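Local coordinates for protein PKS (Streptomyces albus, PDB 4OQJ) that probably acts as a ketosynthase of an AT-less type I polyketide synthase, extending acyl chains by decarboxylative condensation during oxazolomycin biosynthesis, at residues A[348-362]-A[406-418]. Residues are numbered along the deposited sequence; the frame is centred on the assembly and turned at random.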
loop_
_atom_site.group_PDB
_atom_site.type_symbol
_atom_site.label_atom_id
_atom_site.label_comp_id
_atom_site.label_asym_id
_atom_site.label_seq_id
_atom_site.Cartn_x
_atom_site.Cartn_y
_atom_site.Cartn_z
ATOM N N PHE A 348 -16.463 22.398 -0.736
ATOM C CA PHE A 348 -16.316 23.517 0.179
ATOM C C PHE A 348 -17.675 24.102 0.576
ATOM O O PHE A 348 -17.835 24.554 1.707
ATOM C CB PHE A 348 -15.412 24.605 -0.431
ATOM C CG PHE A 348 -13.936 24.390 -0.157
ATOM C CD1 PHE A 348 -13.296 23.229 -0.565
ATOM C CD2 PHE A 348 -13.193 25.353 0.510
ATOM C CE1 PHE A 348 -11.935 23.031 -0.305
ATOM C CE2 PHE A 348 -11.842 25.166 0.769
ATOM C CZ PHE A 348 -11.211 24.000 0.361
ATOM N N ASN A 349 -18.648 24.060 -0.332
ATOM C CA ASN A 349 -19.969 24.659 -0.090
ATOM C C ASN A 349 -20.983 23.678 0.492
ATOM O O ASN A 349 -22.165 23.994 0.597
ATOM C CB ASN A 349 -20.552 25.231 -1.390
ATOM C CG ASN A 349 -19.790 26.440 -1.904
ATOM O OD1 ASN A 349 -19.233 27.223 -1.130
ATOM N ND2 ASN A 349 -19.780 26.606 -3.223
ATOM N N ARG A 350 -20.532 22.483 0.860
ATOM C CA ARG A 350 -21.456 21.401 1.182
ATOM C C ARG A 350 -22.304 21.660 2.437
ATOM O O ARG A 350 -23.392 21.104 2.571
ATOM C CB ARG A 350 -20.687 20.088 1.344
ATOM C CG ARG A 350 -19.842 19.983 2.619
ATOM C CD ARG A 350 -19.002 18.694 2.634
ATOM N NE ARG A 350 -18.224 18.563 3.870
ATOM C CZ ARG A 350 -17.043 19.143 4.082
ATOM N NH1 ARG A 350 -16.486 19.900 3.145
ATOM N NH2 ARG A 350 -16.416 18.973 5.235
ATOM N N GLU A 351 -21.815 22.501 3.344
ATOM C CA GLU A 351 -22.483 22.708 4.632
ATOM C C GLU A 351 -23.403 23.930 4.618
ATOM O O GLU A 351 -23.798 24.429 5.670
ATOM C CB GLU A 351 -21.445 22.851 5.750
ATOM N N GLY A 352 -23.749 24.402 3.426
ATOM C CA GLY A 352 -24.662 25.520 3.292
ATOM C C GLY A 352 -24.619 26.127 1.906
ATOM O O GLY A 352 -24.778 25.427 0.903
ATOM N N ALA A 353 -24.414 27.440 1.858
ATOM C CA ALA A 353 -24.281 28.160 0.597
ATOM C C ALA A 353 -22.826 28.572 0.385
ATOM O O ALA A 353 -21.919 28.057 1.051
ATOM C CB ALA A 353 -25.204 29.380 0.576
ATOM N N ALA A 354 -22.615 29.503 -0.540
ATOM C CA ALA A 354 -21.272 29.878 -0.963
ATOM C C ALA A 354 -20.447 30.504 0.162
ATOM O O ALA A 354 -20.963 31.257 0.996
ATOM C CB ALA A 354 -21.352 30.837 -2.148
ATOM N N LEU A 355 -19.160 30.171 0.183
ATOM C CA LEU A 355 -18.209 30.868 1.036
ATOM C C LEU A 355 -17.868 32.201 0.371
ATOM O O LEU A 355 -18.205 32.421 -0.794
ATOM C CB LEU A 355 -16.951 30.024 1.254
ATOM C CG LEU A 355 -17.158 28.619 1.831
ATOM C CD1 LEU A 355 -15.837 27.919 1.971
ATOM C CD2 LEU A 355 -17.840 28.683 3.183
ATOM N N ALA A 356 -17.200 33.083 1.104
ATOM C CA ALA A 356 -16.822 34.389 0.567
ATOM C C ALA A 356 -15.956 34.255 -0.686
ATOM O O ALA A 356 -14.961 33.525 -0.678
ATOM C CB ALA A 356 -16.085 35.191 1.620
ATOM N N PRO A 357 -16.323 34.959 -1.770
ATOM C CA PRO A 357 -15.469 34.913 -2.965
ATOM C C PRO A 357 -14.081 35.496 -2.732
ATOM O O PRO A 357 -13.926 36.454 -1.989
ATOM C CB PRO A 357 -16.242 35.748 -3.992
ATOM C CG PRO A 357 -17.177 36.574 -3.198
ATOM C CD PRO A 357 -17.539 35.752 -2.003
ATOM N N GLY A 358 -13.083 34.894 -3.370
ATOM C CA GLY A 358 -11.714 35.345 -3.271
ATOM C C GLY A 358 -11.084 35.108 -1.911
ATOM O O GLY A 358 -10.116 35.776 -1.577
ATOM N N SER A 359 -11.606 34.160 -1.135
ATOM C CA SER A 359 -11.123 33.953 0.230
ATOM C C SER A 359 -10.192 32.744 0.401
ATOM O O SER A 359 -9.625 32.562 1.479
ATOM C CB SER A 359 -12.304 33.808 1.187
ATOM O OG SER A 359 -13.079 32.664 0.885
ATOM N N CYS A 360 -10.048 31.915 -0.635
ATOM C CA CYS A 360 -9.079 30.810 -0.603
ATOM C C CYS A 360 -8.225 30.805 -1.863
ATOM O O CYS A 360 -8.728 30.681 -2.970
ATOM C CB CYS A 360 -9.782 29.450 -0.438
ATOM S SG CYS A 360 -8.664 28.027 -0.226
ATOM N N ALA A 361 -6.918 30.920 -1.684
ATOM C CA ALA A 361 -5.996 30.883 -2.802
ATOM C C ALA A 361 -5.896 29.475 -3.375
ATOM O O ALA A 361 -6.034 28.477 -2.661
ATOM C CB ALA A 361 -4.626 31.379 -2.371
ATOM N N LEU A 362 -5.656 29.419 -4.677
ATOM C CA LEU A 362 -5.571 28.183 -5.435
ATOM C C LEU A 362 -4.330 28.247 -6.317
ATOM O O LEU A 362 -4.046 29.285 -6.912
ATOM C CB LEU A 362 -6.842 27.999 -6.278
ATOM C CG LEU A 362 -7.041 26.715 -7.069
ATOM C CD1 LEU A 362 -7.313 25.538 -6.147
ATOM C CD2 LEU A 362 -8.192 26.899 -8.072
ATOM N N ILE A 406 -14.374 27.973 -16.047
ATOM C CA ILE A 406 -14.211 27.671 -14.622
ATOM C C ILE A 406 -15.145 28.553 -13.809
ATOM O O ILE A 406 -15.113 29.781 -13.933
ATOM C CB ILE A 406 -12.774 27.901 -14.131
ATOM C CG1 ILE A 406 -11.792 26.994 -14.883
ATOM C CG2 ILE A 406 -12.683 27.639 -12.625
ATOM C CD1 ILE A 406 -10.319 27.250 -14.544
ATOM N N ASP A 407 -15.953 27.936 -12.955
ATOM C CA ASP A 407 -16.932 28.680 -12.168
ATOM C C ASP A 407 -16.358 29.179 -10.822
ATOM O O ASP A 407 -16.777 28.735 -9.751
ATOM C CB ASP A 407 -18.166 27.809 -11.934
ATOM C CG ASP A 407 -19.406 28.631 -11.619
ATOM O OD1 ASP A 407 -19.288 29.863 -11.427
ATOM O OD2 ASP A 407 -20.501 28.039 -11.559
ATOM N N PHE A 408 -15.406 30.113 -10.880
ATOM C CA PHE A 408 -14.802 30.652 -9.662
ATOM C C PHE A 408 -15.850 31.340 -8.787
ATOM O O PHE A 408 -15.832 31.214 -7.562
ATOM C CB PHE A 408 -13.672 31.647 -9.994
ATOM C CG PHE A 408 -12.393 30.993 -10.456
ATOM C CD1 PHE A 408 -11.622 30.256 -9.577
ATOM C CD2 PHE A 408 -11.961 31.126 -11.763
ATOM C CE1 PHE A 408 -10.445 29.656 -9.994
ATOM C CE2 PHE A 408 -10.785 30.530 -12.185
ATOM C CZ PHE A 408 -10.027 29.792 -11.300
ATOM N N ALA A 409 -16.768 32.058 -9.423
ATOM C CA ALA A 409 -17.752 32.854 -8.699
ATOM C C ALA A 409 -18.662 32.002 -7.820
ATOM O O ALA A 409 -19.267 32.506 -6.882
ATOM C CB ALA A 409 -18.587 33.663 -9.675
ATOM N N ALA A 410 -18.753 30.709 -8.112
ATOM C CA ALA A 410 -19.603 29.816 -7.328
ATOM C C ALA A 410 -18.966 29.418 -5.997
ATOM O O ALA A 410 -19.583 28.711 -5.191
ATOM C CB ALA A 410 -19.931 28.570 -8.137
ATOM N N GLY A 411 -17.727 29.843 -5.771
ATOM C CA GLY A 411 -16.994 29.410 -4.595
ATOM C C GLY A 411 -15.981 30.432 -4.120
ATOM O O GLY A 411 -15.959 31.569 -4.598
ATOM N N PRO A 412 -15.120 30.022 -3.181
ATOM C CA PRO A 412 -14.164 30.928 -2.532
ATOM C C PRO A 412 -12.827 31.101 -3.260
ATOM O O PRO A 412 -11.983 31.875 -2.800
ATOM C CB PRO A 412 -13.937 30.251 -1.182
ATOM C CG PRO A 412 -13.998 28.773 -1.527
ATOM C CD PRO A 412 -15.039 28.656 -2.630
ATOM N N PHE A 413 -12.622 30.398 -4.366
ATOM C CA PHE A 413 -11.278 30.287 -4.930
ATOM C C PHE A 413 -10.891 31.417 -5.869
ATOM O O PHE A 413 -11.723 32.009 -6.548
ATOM C CB PHE A 413 -11.135 28.942 -5.640
ATOM C CG PHE A 413 -11.389 27.797 -4.729
ATOM C CD1 PHE A 413 -10.491 27.512 -3.709
ATOM C CD2 PHE A 413 -12.550 27.051 -4.831
ATOM C CE1 PHE A 413 -10.721 26.490 -2.832
ATOM C CE2 PHE A 413 -12.793 26.022 -3.944
ATOM C CZ PHE A 413 -11.877 25.738 -2.942
ATOM N N TYR A 414 -9.597 31.698 -5.869
ATOM C CA TYR A 414 -8.978 32.615 -6.799
ATOM C C TYR A 414 -7.536 32.134 -6.970
ATOM O O TYR A 414 -6.956 31.538 -6.049
ATOM C CB TYR A 414 -9.028 34.064 -6.279
ATOM C CG TYR A 414 -7.984 34.343 -5.217
ATOM C CD1 TYR A 414 -8.204 34.017 -3.881
ATOM C CD2 TYR A 414 -6.762 34.919 -5.557
ATOM C CE1 TYR A 414 -7.230 34.264 -2.910
ATOM C CE2 TYR A 414 -5.793 35.168 -4.604
ATOM C CZ TYR A 414 -6.025 34.838 -3.288
ATOM O OH TYR A 414 -5.041 35.099 -2.364
ATOM N N VAL A 415 -6.957 32.383 -8.135
ATOM C CA VAL A 415 -5.589 31.959 -8.400
ATOM C C VAL A 415 -4.602 33.018 -7.905
ATOM O O VAL A 415 -4.547 34.118 -8.442
ATOM C CB VAL A 415 -5.376 31.696 -9.898
ATOM C CG1 VAL A 415 -3.942 31.246 -10.168
ATOM C CG2 VAL A 415 -6.375 30.647 -10.400
ATOM N N GLY A 416 -3.837 32.691 -6.868
ATOM C CA GLY A 416 -2.841 33.613 -6.344
ATOM C C GLY A 416 -1.632 33.694 -7.260
ATOM O O GLY A 416 -1.093 32.660 -7.677
ATOM N N THR A 417 -1.201 34.911 -7.577
ATOM C CA THR A 417 -0.077 35.115 -8.482
ATOM C C THR A 417 1.030 35.972 -7.853
ATOM O O THR A 417 1.860 36.527 -8.569
ATOM C CB THR A 417 -0.526 35.786 -9.791
ATOM O OG1 THR A 417 -1.169 37.028 -9.490
ATOM C CG2 THR A 417 -1.490 34.897 -10.551
ATOM N N GLU A 418 1.059 36.059 -6.525
ATOM C CA GLU A 418 2.021 36.927 -5.839
ATOM C C GLU A 418 2.739 36.201 -4.724
ATOM O O GLU A 418 2.157 35.360 -4.035
ATOM C CB GLU A 418 1.343 38.161 -5.222
ATOM C CG GLU A 418 0.114 38.683 -5.919
ATOM C CD GLU A 418 -0.669 39.650 -5.033
ATOM O OE1 GLU A 418 -0.108 40.707 -4.672
ATOM O OE2 GLU A 418 -1.834 39.346 -4.680
HETATM O O HOH W 1 -14.038 33.079 -5.551
HETATM O O HOH W 2 -1.737 30.473 -5.993
#
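Phe413 drives the edge of its ring into the face of Phe348. CZ of Phe413 stands over the centre of the Phe348 ring, 3.5 Å above its plane, and the planes meet at 69°. This is a T-shaped stack. CG of Phe413 is anti to its own carbonyl carbon (chi1 -58°), which also brings CE1 to 3.7 Å from SG of Cys360, an oblique sulfur-aromatic contact. Pro412 CG sits over one face of the Phe413 ring and reaches Leu355 CD1. Leu362 shares this side of the sheet with Cys360 and Phe413; its CD2 meets the ring edge of Phe408. On the other side, the Tyr414 ring lies alongside the backbone of Gly358 to Ala361, and its OH is 3.7 Å from CB of Ala361. Backbone bonds join the two segments: Cys360 N to Pro412 O, Tyr414 N to Cys360 O at 3.2 Å, and a weak one from Leu362 N to Tyr414 O. Water 2 bridges Leu362 O and Gly416 O. At the polar edge, Asn349 ND2 donates to Ala410 O (2.9 Å, 138° at the hydrogen), tying the loop after helix 336-348 to the turn before strand 413-415. Its OD1 accepts from Leu355 N and folds that loop back on itself. Strand 325-327 flanks strand 360-363 on its other edge. The parallel pair 360-362/413-415 closes this end of the mixed sheet in the thiolase-like ketosynthase fold.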